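Local atomic coordinates of ribosomal protein uL16 3-hydroxylase (Escherichia coli, PDB entry 4CCL), a protein that catalyses the iron- and 2-oxoglutarate-dependent hydroxylation of an arginine side chain in ribosomal protein uL16, and acts as a homodimer. Residues E262-K265 / Q266-G269; L7-P10 / D11-E14; R26-N29 / N30-D33. All coordinates share one frame; numbering follows the deposited sequence.

Interaction 1 of 3, residues E262-K265 / Q266-G269; sequences EHFK and QWFG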
ATOM      1  N   GLU B 262      10.043  13.635  -8.986  1.00 91.64           N
ATOM      2  CA  GLU B 262      10.396  13.878  -7.587  1.00 85.90           C
ATOM      3  C   GLU B 262       9.897  12.826  -6.597  1.00 74.58           C
ATOM      4  O   GLU B 262      10.571  12.514  -5.617  1.00 68.67           O
ATOM      5  CB  GLU B 262       9.974  15.285  -7.153  1.00 98.70           C
ATOM      6  CG  GLU B 262      10.811  16.386  -7.784  1.00110.57           C
ATOM      7  CD  GLU B 262      12.296  16.221  -7.514  1.00117.34           C
ATOM      8  OE1 GLU B 262      12.752  16.617  -6.420  1.00119.19           O
ATOM      9  OE2 GLU B 262      13.008  15.693  -8.394  1.00118.51           O
ATOM     10  N   HIS B 263       8.712  12.289  -6.868  1.00 74.68           N
ATOM     11  CA  HIS B 263       7.965  11.498  -5.892  1.00 72.58           C
ATOM     12  C   HIS B 263       8.678  10.244  -5.375  1.00 76.20           C
ATOM     13  O   HIS B 263       8.743  10.021  -4.160  1.00 72.66           O
ATOM     14  CB  HIS B 263       6.583  11.151  -6.452  1.00 68.89           C
ATOM     15  CG  HIS B 263       5.737  12.353  -6.724  1.00 75.14           C
ATOM     16  ND1 HIS B 263       4.723  12.357  -7.669  1.00 80.09           N
ATOM     17  CD2 HIS B 263       5.743  13.592  -6.187  1.00 71.93           C
ATOM     18  CE1 HIS B 263       4.152  13.543  -7.693  1.00 82.21           C
ATOM     19  NE2 HIS B 263       4.753  14.318  -6.799  1.00 78.66           N
ATOM     20  N   PHE B 264       9.215   9.433  -6.282  1.00 77.19           N
ATOM     21  CA  PHE B 264       9.916   8.222  -5.862  1.00 77.86           C
ATOM     22  C   PHE B 264      11.173   8.536  -5.059  1.00 76.08           C
ATOM     23  O   PHE B 264      11.392   7.966  -3.987  1.00 72.99           O
ATOM     24  CB  PHE B 264      10.282   7.328  -7.048  1.00 85.93           C
ATOM     25  CG  PHE B 264      11.119   6.142  -6.660  1.00 96.13           C
ATOM     26  CD1 PHE B 264      10.763   5.360  -5.575  1.00 97.41           C
ATOM     27  CD2 PHE B 264      12.263   5.816  -7.366  1.00101.15           C
ATOM     28  CE1 PHE B 264      11.521   4.278  -5.206  1.00 93.68           C
ATOM     29  CE2 PHE B 264      13.029   4.728  -7.000  1.00 99.78           C
ATOM     30  CZ  PHE B 264      12.657   3.958  -5.917  1.00 94.18           C
ATOM     31  N   LYS B 265      11.992   9.436  -5.592  1.00 75.94           N
ATOM     32  CA  LYS B 265      13.226   9.857  -4.940  1.00 69.15           C
ATOM     33  C   LYS B 265      12.953  10.386  -3.540  1.00 62.28           C
ATOM     34  O   LYS B 265      13.691  10.098  -2.596  1.00 60.23           O
ATOM     35  CB  LYS B 265      13.906  10.945  -5.770  1.00 74.27           C
ATOM     36  CG  LYS B 265      15.105  11.576  -5.090  1.00 75.82           C
ATOM     37  CD  LYS B 265      15.404  12.953  -5.652  1.00 85.73           C
ATOM     38  CE  LYS B 265      15.587  12.916  -7.161  1.00 97.69           C
ATOM     39  NZ  LYS B 265      15.786  14.280  -7.733  1.00101.20           N
ATOM     40  N   GLN B 266      11.878  11.155  -3.419  1.00 69.21           N
ATOM     41  CA  GLN B 266      11.511  11.781  -2.161  1.00 70.31           C
ATOM     42  C   GLN B 266      11.050  10.726  -1.167  1.00 65.07           C
ATOM     43  O   GLN B 266      11.505  10.706  -0.016  1.00 62.13           O
ATOM     44  CB  GLN B 266      10.417  12.822  -2.390  1.00 76.57           C
ATOM     45  CG  GLN B 266      10.277  13.843  -1.283  1.00 87.47           C
ATOM     46  CD  GLN B 266      10.174  15.253  -1.826  1.00 94.03           C
ATOM     47  OE1 GLN B 266      10.833  15.598  -2.807  1.00 97.09           O
ATOM     48  NE2 GLN B 266       9.340  16.072  -1.198  1.00 92.08           N
ATOM     49  N   TRP B 267      10.160   9.838  -1.611  1.00 69.11           N
ATOM     50  CA  TRP B 267       9.710   8.759  -0.735  1.00 67.42           C
ATOM     51  C   TRP B 267      10.868   7.920  -0.228  1.00 62.67           C
ATOM     52  O   TRP B 267      10.973   7.673   0.971  1.00 63.85           O
ATOM     53  CB  TRP B 267       8.717   7.817  -1.408  1.00 66.56           C
ATOM     54  CG  TRP B 267       8.633   6.520  -0.641  1.00 69.54           C
ATOM     55  CD1 TRP B 267       8.093   6.339   0.603  1.00 66.09           C
ATOM     56  CD2 TRP B 267       9.140   5.244  -1.043  1.00 71.38           C
ATOM     57  NE1 TRP B 267       8.217   5.029   0.989  1.00 62.76           N
ATOM     58  CE2 TRP B 267       8.860   4.329  -0.009  1.00 70.43           C
ATOM     59  CE3 TRP B 267       9.799   4.774  -2.187  1.00 72.71           C
ATOM     60  CZ2 TRP B 267       9.208   2.985  -0.073  1.00 75.40           C
ATOM     61  CZ3 TRP B 267      10.146   3.436  -2.252  1.00 70.56           C
ATOM     62  CH2 TRP B 267       9.850   2.558  -1.203  1.00 73.86           C
ATOM     63  N   PHE B 268      11.715   7.455  -1.143  1.00 62.37           N
ATOM     64  CA  PHE B 268      12.828   6.598  -0.751  1.00 61.84           C
ATOM     65  C   PHE B 268      13.781   7.351   0.159  1.00 62.46           C
ATOM     66  O   PHE B 268      14.363   6.770   1.072  1.00 62.06           O
ATOM     67  CB  PHE B 268      13.573   6.036  -1.961  1.00 53.48           C
ATOM     68  CG  PHE B 268      14.505   4.912  -1.618  1.00 58.16           C
ATOM     69  CD1 PHE B 268      14.010   3.646  -1.367  1.00 56.59           C
ATOM     70  CD2 PHE B 268      15.871   5.120  -1.538  1.00 54.51           C
ATOM     71  CE1 PHE B 268      14.856   2.607  -1.047  1.00 58.14           C
ATOM     72  CE2 PHE B 268      16.723   4.084  -1.220  1.00 53.58           C
ATOM     73  CZ  PHE B 268      16.215   2.825  -0.973  1.00 54.93           C
ATOM     74  N   GLY B 269      13.924   8.648  -0.095  1.00 58.90           N
ATOM     75  CA  GLY B 269      14.723   9.506   0.755  1.00 54.70           C
ATOM     76  C   GLY B 269      14.201   9.487   2.177  1.00 61.81           C
ATOM     77  O   GLY B 269      14.969   9.302   3.123  1.00 68.83           O
TER

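Interaction 2 of 3, residues L7-P10 / D11-E14; sequences LNWP and DFLE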
ATOM      1  N   LEU B   7      41.704  -4.920   6.452  1.00 59.91           N
ATOM      2  CA  LEU B   7      41.166  -5.548   5.250  1.00 61.82           C
ATOM      3  C   LEU B   7      41.663  -4.868   3.974  1.00 62.26           C
ATOM      4  O   LEU B   7      41.859  -3.653   3.945  1.00 65.60           O
ATOM      5  CB  LEU B   7      39.632  -5.523   5.308  1.00 54.67           C
ATOM      6  CG  LEU B   7      38.786  -6.175   4.212  1.00 65.29           C
ATOM      7  CD1 LEU B   7      39.307  -7.557   3.848  1.00 67.58           C
ATOM      8  CD2 LEU B   7      37.327  -6.256   4.654  1.00 71.65           C
ATOM      9  N   ASN B   8      41.871  -5.661   2.928  1.00 57.71           N
ATOM     10  CA  ASN B   8      42.164  -5.115   1.614  1.00 55.31           C
ATOM     11  C   ASN B   8      40.815  -5.006   0.926  1.00 64.88           C
ATOM     12  O   ASN B   8      40.196  -6.012   0.581  1.00 71.73           O
ATOM     13  CB  ASN B   8      43.099  -6.065   0.857  1.00 57.84           C
ATOM     14  CG  ASN B   8      43.396  -5.607  -0.561  1.00 69.24           C
ATOM     15  OD1 ASN B   8      43.043  -4.500  -0.962  1.00 78.86           O
ATOM     16  ND2 ASN B   8      44.060  -6.466  -1.326  1.00 67.31           N
ATOM     17  N   TRP B   9      40.360  -3.771   0.751  1.00 62.06           N
ATOM     18  CA  TRP B   9      39.004  -3.501   0.271  1.00 49.31           C
ATOM     19  C   TRP B   9      38.687  -3.846  -1.190  1.00 54.33           C
ATOM     20  O   TRP B   9      37.654  -4.454  -1.455  1.00 59.29           O
ATOM     21  CB  TRP B   9      38.539  -2.083   0.644  1.00 47.24           C
ATOM     22  CG  TRP B   9      38.073  -1.958   2.075  1.00 46.53           C
ATOM     23  CD1 TRP B   9      38.775  -1.439   3.122  1.00 46.39           C
ATOM     24  CD2 TRP B   9      36.808  -2.366   2.607  1.00 49.36           C
ATOM     25  NE1 TRP B   9      38.024  -1.494   4.273  1.00 47.53           N
ATOM     26  CE2 TRP B   9      36.808  -2.063   3.983  1.00 45.53           C
ATOM     27  CE3 TRP B   9      35.665  -2.958   2.054  1.00 49.56           C
ATOM     28  CZ2 TRP B   9      35.722  -2.327   4.812  1.00 45.66           C
ATOM     29  CZ3 TRP B   9      34.587  -3.224   2.879  1.00 38.48           C
ATOM     30  CH2 TRP B   9      34.624  -2.907   4.241  1.00 49.56           C
ATOM     31  N   PRO B  10      39.543  -3.429  -2.144  1.00 50.59           N
ATOM     32  CA  PRO B  10      39.231  -3.758  -3.542  1.00 52.17           C
ATOM     33  C   PRO B  10      39.080  -5.261  -3.763  1.00 58.91           C
ATOM     34  O   PRO B  10      38.114  -5.703  -4.394  1.00 70.07           O
ATOM     35  CB  PRO B  10      40.458  -3.243  -4.294  1.00 50.56           C
ATOM     36  CG  PRO B  10      40.955  -2.118  -3.464  1.00 50.21           C
ATOM     37  CD  PRO B  10      40.698  -2.517  -2.041  1.00 50.65           C
ATOM     38  N   ASP B  11      40.008  -6.031  -3.203  1.00 59.17           N
ATOM     39  CA  ASP B  11      39.980  -7.481  -3.319  1.00 48.02           C
ATOM     40  C   ASP B  11      38.719  -8.076  -2.707  1.00 51.51           C
ATOM     41  O   ASP B  11      38.133  -9.008  -3.258  1.00 50.53           O
ATOM     42  CB  ASP B  11      41.215  -8.100  -2.662  1.00 49.17           C
ATOM     43  CG  ASP B  11      41.114  -9.607  -2.551  1.00 58.97           C
ATOM     44  OD1 ASP B  11      41.161 -10.287  -3.598  1.00 57.12           O
ATOM     45  OD2 ASP B  11      40.972 -10.114  -1.418  1.00 62.63           O
ATOM     46  N   PHE B  12      38.310  -7.532  -1.566  1.00 44.33           N
ATOM     47  CA  PHE B  12      37.145  -8.035  -0.850  1.00 49.91           C
ATOM     48  C   PHE B  12      35.865  -7.761  -1.626  1.00 55.52           C
ATOM     49  O   PHE B  12      35.057  -8.664  -1.851  1.00 60.76           O
ATOM     50  CB  PHE B  12      37.056  -7.403   0.538  1.00 41.42           C
ATOM     51  CG  PHE B  12      35.810  -7.769   1.288  1.00 49.18           C
ATOM     52  CD1 PHE B  12      35.735  -8.959   1.993  1.00 39.53           C
ATOM     53  CD2 PHE B  12      34.710  -6.924   1.289  1.00 47.58           C
ATOM     54  CE1 PHE B  12      34.590  -9.298   2.687  1.00 38.32           C
ATOM     55  CE2 PHE B  12      33.562  -7.259   1.980  1.00 48.87           C
ATOM     56  CZ  PHE B  12      33.500  -8.448   2.680  1.00 50.18           C
ATOM     57  N   LEU B  13      35.691  -6.505  -2.022  1.00 41.83           N
ATOM     58  CA  LEU B  13      34.541  -6.085  -2.805  1.00 51.57           C
ATOM     59  C   LEU B  13      34.457  -6.872  -4.101  1.00 53.97           C
ATOM     60  O   LEU B  13      33.368  -7.223  -4.551  1.00 58.29           O
ATOM     61  CB  LEU B  13      34.620  -4.588  -3.116  1.00 43.83           C
ATOM     62  CG  LEU B  13      34.505  -3.640  -1.922  1.00 51.44           C
ATOM     63  CD1 LEU B  13      34.601  -2.186  -2.361  1.00 53.29           C
ATOM     64  CD2 LEU B  13      33.213  -3.892  -1.171  1.00 39.19           C
ATOM     65  N   GLU B  14      35.608  -7.134  -4.711  1.00 48.83           N
ATOM     66  CA  GLU B  14      35.626  -7.860  -5.972  1.00 54.72           C
ATOM     67  C   GLU B  14      35.283  -9.347  -5.814  1.00 59.10           C
ATOM     68  O   GLU B  14      34.350  -9.845  -6.442  1.00 66.30           O
ATOM     69  CB  GLU B  14      36.999  -7.706  -6.634  1.00 72.91           C
ATOM     70  CG  GLU B  14      36.978  -7.686  -8.154  1.00 89.03           C
ATOM     71  CD  GLU B  14      37.289  -9.040  -8.764  1.00103.50           C
ATOM     72  OE1 GLU B  14      36.455  -9.959  -8.629  1.00106.23           O
ATOM     73  OE2 GLU B  14      38.370  -9.182  -9.377  1.00110.65           O
TER

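Interaction 3 of 3, residues R26-N29 / N30-D33; sequences RGFN and NFID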
ATOM      1  N   ARG B  26      42.744 -11.294  12.133  1.00 60.39           N
ATOM      2  CA  ARG B  26      43.321 -10.046  12.627  1.00 58.98           C
ATOM      3  C   ARG B  26      42.824  -8.855  11.815  1.00 56.04           C
ATOM      4  O   ARG B  26      43.612  -7.995  11.420  1.00 53.21           O
ATOM      5  CB  ARG B  26      44.850 -10.096  12.593  1.00 59.30           C
ATOM      6  CG  ARG B  26      45.459 -11.295  13.292  1.00 72.74           C
ATOM      7  CD  ARG B  26      45.825 -10.995  14.737  1.00 84.92           C
ATOM      8  NE  ARG B  26      47.214 -11.352  15.017  1.00 89.81           N
ATOM      9  CZ  ARG B  26      48.163 -10.479  15.340  1.00 90.41           C
ATOM     10  NH1 ARG B  26      47.876  -9.189  15.439  1.00 88.38           N
ATOM     11  NH2 ARG B  26      49.400 -10.897  15.574  1.00 92.47           N
ATOM     12  N   GLY B  27      41.520  -8.827  11.548  1.00 55.74           N
ATOM     13  CA  GLY B  27      40.901  -7.702  10.869  1.00 50.69           C
ATOM     14  C   GLY B  27      41.212  -6.443  11.647  1.00 53.70           C
ATOM     15  O   GLY B  27      41.520  -5.399  11.073  1.00 57.73           O
ATOM     16  N   PHE B  28      41.136  -6.557  12.967  1.00 52.15           N
ATOM     17  CA  PHE B  28      41.626  -5.525  13.864  1.00 56.72           C
ATOM     18  C   PHE B  28      42.841  -6.051  14.615  1.00 65.51           C
ATOM     19  O   PHE B  28      42.790  -7.126  15.215  1.00 71.57           O
ATOM     20  CB  PHE B  28      40.543  -5.107  14.857  1.00 54.50           C
ATOM     21  CG  PHE B  28      39.362  -4.444  14.218  1.00 50.11           C
ATOM     22  CD1 PHE B  28      39.447  -3.140  13.761  1.00 49.15           C
ATOM     23  CD2 PHE B  28      38.161  -5.122  14.079  1.00 43.51           C
ATOM     24  CE1 PHE B  28      38.361  -2.526  13.174  1.00 46.06           C
ATOM     25  CE2 PHE B  28      37.072  -4.512  13.492  1.00 44.87           C
ATOM     26  CZ  PHE B  28      37.172  -3.213  13.039  1.00 42.63           C
ATOM     27  N   ASN B  29      43.935  -5.296  14.568  1.00 71.23           N
ATOM     28  CA  ASN B  29      45.136  -5.634  15.323  1.00 70.79           C
ATOM     29  C   ASN B  29      45.043  -5.101  16.742  1.00 74.76           C
ATOM     30  O   ASN B  29      44.607  -3.966  16.952  1.00 76.22           O
ATOM     31  CB  ASN B  29      46.381  -5.061  14.647  1.00 75.54           C
ATOM     32  CG  ASN B  29      46.610  -5.626  13.262  1.00 85.16           C
ATOM     33  OD1 ASN B  29      46.191  -6.742  12.955  1.00 85.95           O
ATOM     34  ND2 ASN B  29      47.284  -4.857  12.417  1.00 89.95           N
ATOM     35  N   ASN B  30      45.479  -5.915  17.701  1.00 76.65           N
ATOM     36  CA  ASN B  30      45.381  -5.592  19.122  1.00 74.92           C
ATOM     37  C   ASN B  30      43.999  -5.062  19.461  1.00 70.37           C
ATOM     38  O   ASN B  30      43.848  -3.911  19.870  1.00 72.12           O
ATOM     39  CB  ASN B  30      46.446  -4.566  19.514  1.00 79.31           C
ATOM     40  CG  ASN B  30      47.840  -4.997  19.113  1.00 79.74           C
ATOM     41  OD1 ASN B  30      48.488  -4.352  18.290  1.00 82.00           O
ATOM     42  ND2 ASN B  30      48.310  -6.096  19.692  1.00 74.49           N
ATOM     43  N   PHE B  31      42.993  -5.911  19.296  1.00 66.84           N
ATOM     44  CA  PHE B  31      41.615  -5.461  19.399  1.00 60.51           C
ATOM     45  C   PHE B  31      41.220  -5.206  20.844  1.00 67.01           C
ATOM     46  O   PHE B  31      41.311  -6.087  21.698  1.00 66.10           O
ATOM     47  CB  PHE B  31      40.668  -6.473  18.752  1.00 53.42           C
ATOM     48  CG  PHE B  31      39.220  -6.079  18.825  1.00 53.36           C
ATOM     49  CD1 PHE B  31      38.712  -5.096  17.990  1.00 47.54           C
ATOM     50  CD2 PHE B  31      38.366  -6.695  19.723  1.00 55.91           C
ATOM     51  CE1 PHE B  31      37.379  -4.734  18.058  1.00 51.93           C
ATOM     52  CE2 PHE B  31      37.035  -6.338  19.793  1.00 60.20           C
ATOM     53  CZ  PHE B  31      36.542  -5.358  18.960  1.00 51.07           C
ATOM     54  N   ILE B  32      40.784  -3.980  21.102  1.00 67.25           N
ATOM     55  CA  ILE B  32      40.326  -3.580  22.421  1.00 64.57           C
ATOM     56  C   ILE B  32      38.825  -3.366  22.360  1.00 66.21           C
ATOM     57  O   ILE B  32      38.339  -2.507  21.624  1.00 67.64           O
ATOM     58  CB  ILE B  32      41.005  -2.286  22.882  1.00 67.14           C
ATOM     59  CG1 ILE B  32      42.525  -2.432  22.796  1.00 71.87           C
ATOM     60  CG2 ILE B  32      40.567  -1.942  24.294  1.00 70.77           C
ATOM     61  CD1 ILE B  32      43.244  -1.141  22.470  1.00 79.07           C
ATOM     62  N   ASP B  33      38.096  -4.171  23.125  1.00 63.12           N
ATOM     63  CA  ASP B  33      36.642  -4.132  23.110  1.00 66.18           C
ATOM     64  C   ASP B  33      36.108  -2.769  23.530  1.00 66.95           C
ATOM     65  O   ASP B  33      36.564  -2.195  24.517  1.00 71.48           O
ATOM     66  CB  ASP B  33      36.074  -5.230  24.009  1.00 69.96           C
ATOM     67  CG  ASP B  33      36.432  -6.619  23.521  1.00 69.40           C
ATOM     68  OD1 ASP B  33      37.627  -6.872  23.259  1.00 74.51           O
ATOM     69  OD2 ASP B  33      35.517  -7.457  23.388  1.00 69.11           O
TER

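Interaction 1 of 3, residues E262-K265 / Q266-G269
Phe-264 and Trp-267 meet one turn apart on alpha-helix 263-272 of the ROXA-like winged-helix family region, rim against rim on the apolar flank that packs on the second subunit. Phe-264 CE1 comes to 3.4 Å from Trp-267 CZ3, and with the ring planes at 31° neither ring covers the face of the other. Both first torsions hold CG anti to the backbone N (chi1 174° for Phe-264, 162° for Trp-267), which brings the two rims together although the side chains cross at a slant. Phe-268 continues this flank: its CB lies 4.2 Å from Phe-264 CE1. Trp-267 and Phe-268 rest on Leu-210 of helix 207-220, while Phe-264 and Phe-268 reach Met-254 and Leu-250 of the second subunit. Replacing Phe-264 by an alanine is likely to open a gap beside the indole rim and cost Met-254 of the second subunit one of its apolar contacts. Successive i to i+4 bonds, such as Phe-268 N to Phe-264 O at 2.9 Å, fix this spacing. The looser, partly exposed side is polar. There Lys-265, bent at chi3, turns back in a salt bridge, its NZ meeting Glu-262 OE2 on the syn side at 3.2 Å.

Interaction 2 of 3, residues L7-P10 / D11-E14
Leu-13 N donates to Trp-9 O at 2.9 Å, and Glu-14 N reaches Pro-10 O at the same distance; with the longer bond from Phe-12 N to Asn-8 O (3.2 Å) they make the first turn of alpha-helix 9-15. Asn-8 holds the N-cap position but makes no capping bond with its side chain; its ND2 packs against Asp-11 CB, 3.5 Å away. The carboxylate of Asp-11 turns to a later residue of the chain, in a salt bridge from Asp-11 OD1 to Arg-15 NE.

Inward from this polar side the helix start illustrates how a residue ahead of the first turn can fill the angle between two rings. The Trp-9 and Phe-12 side chains run alongside each other, pointing the same way, yet their ring planes stand at 83°, with Trp-9 CZ3 4.0 Å from Phe-12 CD2. Into that angle goes Leu-7 CD2. With CG opposite the backbone N (chi1 174°), the Phe-12 ring turns one face to this methyl in a CH-pi contact, Leu-7 CD2 lying 4.2 Å from the ring centroid; the same methyl lies over a face of the indole, displaced toward the rim. Phe-12, the buried member, faces the beta-sheet, where it meets Tyr-180 edge-to-face and touches Val-22 and Phe-132; Trp-9 and Leu-13 both lie against Leu-103. Leu-13 CD2 completes the apolar side at the indole edge, 4.2 Å from Trp-9 CE3.

Interaction 3 of 3, residues R26-N29 / N30-D33
The rings of Phe-28 and Phe-31 meet obliquely, their planes at 39° and their centroids 5.6 Å apart, across a beta turn that lacks its hydrogen bond, in the loop that joins strand 22-24 to helix 37-45. The touching is uneven. The CD1-CE1 side of Phe-31 lies along the root of Phe-28, with CD1 3.6 Å from Phe-28 CB and only slightly farther from CG and CD2. The two first torsions differ: Phe-28 has CG anti to its own carbonyl carbon (chi1 -65°), whereas in Phe-31 the group opposite CG is the backbone N (chi1 180°), and the pair brings both rings to the same side of the turn.

The backbone shows how a chain can reverse locally without a closing hydrogen bond. The CA atoms of Phe-28 and Phe-31 are 5.5 Å apart, but Phe-28 O and Phe-31 N stay 4.3 Å from each other and no hydrogen bond joins the two segments. The bend owes much to Asn-30, whose backbone angles, both positive, place it in the left-handed helical region; Asn-29 and Asn-30 lie at its exposed outside, while Phe-28 is buried beneath.

Both rings pack on Ile-134 of strand 131-135, so the aromatic side of the turn covers part of the cupin-type sheet of this JmjC oxygenase. The loop is held by polar contacts on both flanks: Gly-27 makes backbone hydrogen bonds with Thr-6, and Asp-33 OD2 accepts from Thr-137 N and also bonds the hydroxyl of Tyr-198. The inferred substrate-binding residue Arg-140 is about 11 Å from Phe-31 between side chains, so this packing lies near the probable substrate site without touching that residue. The farther ring contact runs from Phe-31 CE1 to Phe-28 CD2, at 4.1 Å.

Overall arrangement
From the N terminus the chain first makes interaction 2, at the start of helix 9-15, then runs through the edge strand 22-24 into the turn of interaction 3, and far later reaches interaction 1 in helix 263-272. Each contact joins adjoining residues, so none closes a long loop, and the three follow in series without nesting or crossing. Interactions 2 and 3 share one side of the chain, their nearest atoms about 5 Å apart, and both pack against strand 131-135 of the main sheet. Interaction 1 lies about 40 Å from interaction 3 between centres, beyond the chain's centre, where helix 263-272 touches both helix 207-220 and the second subunit.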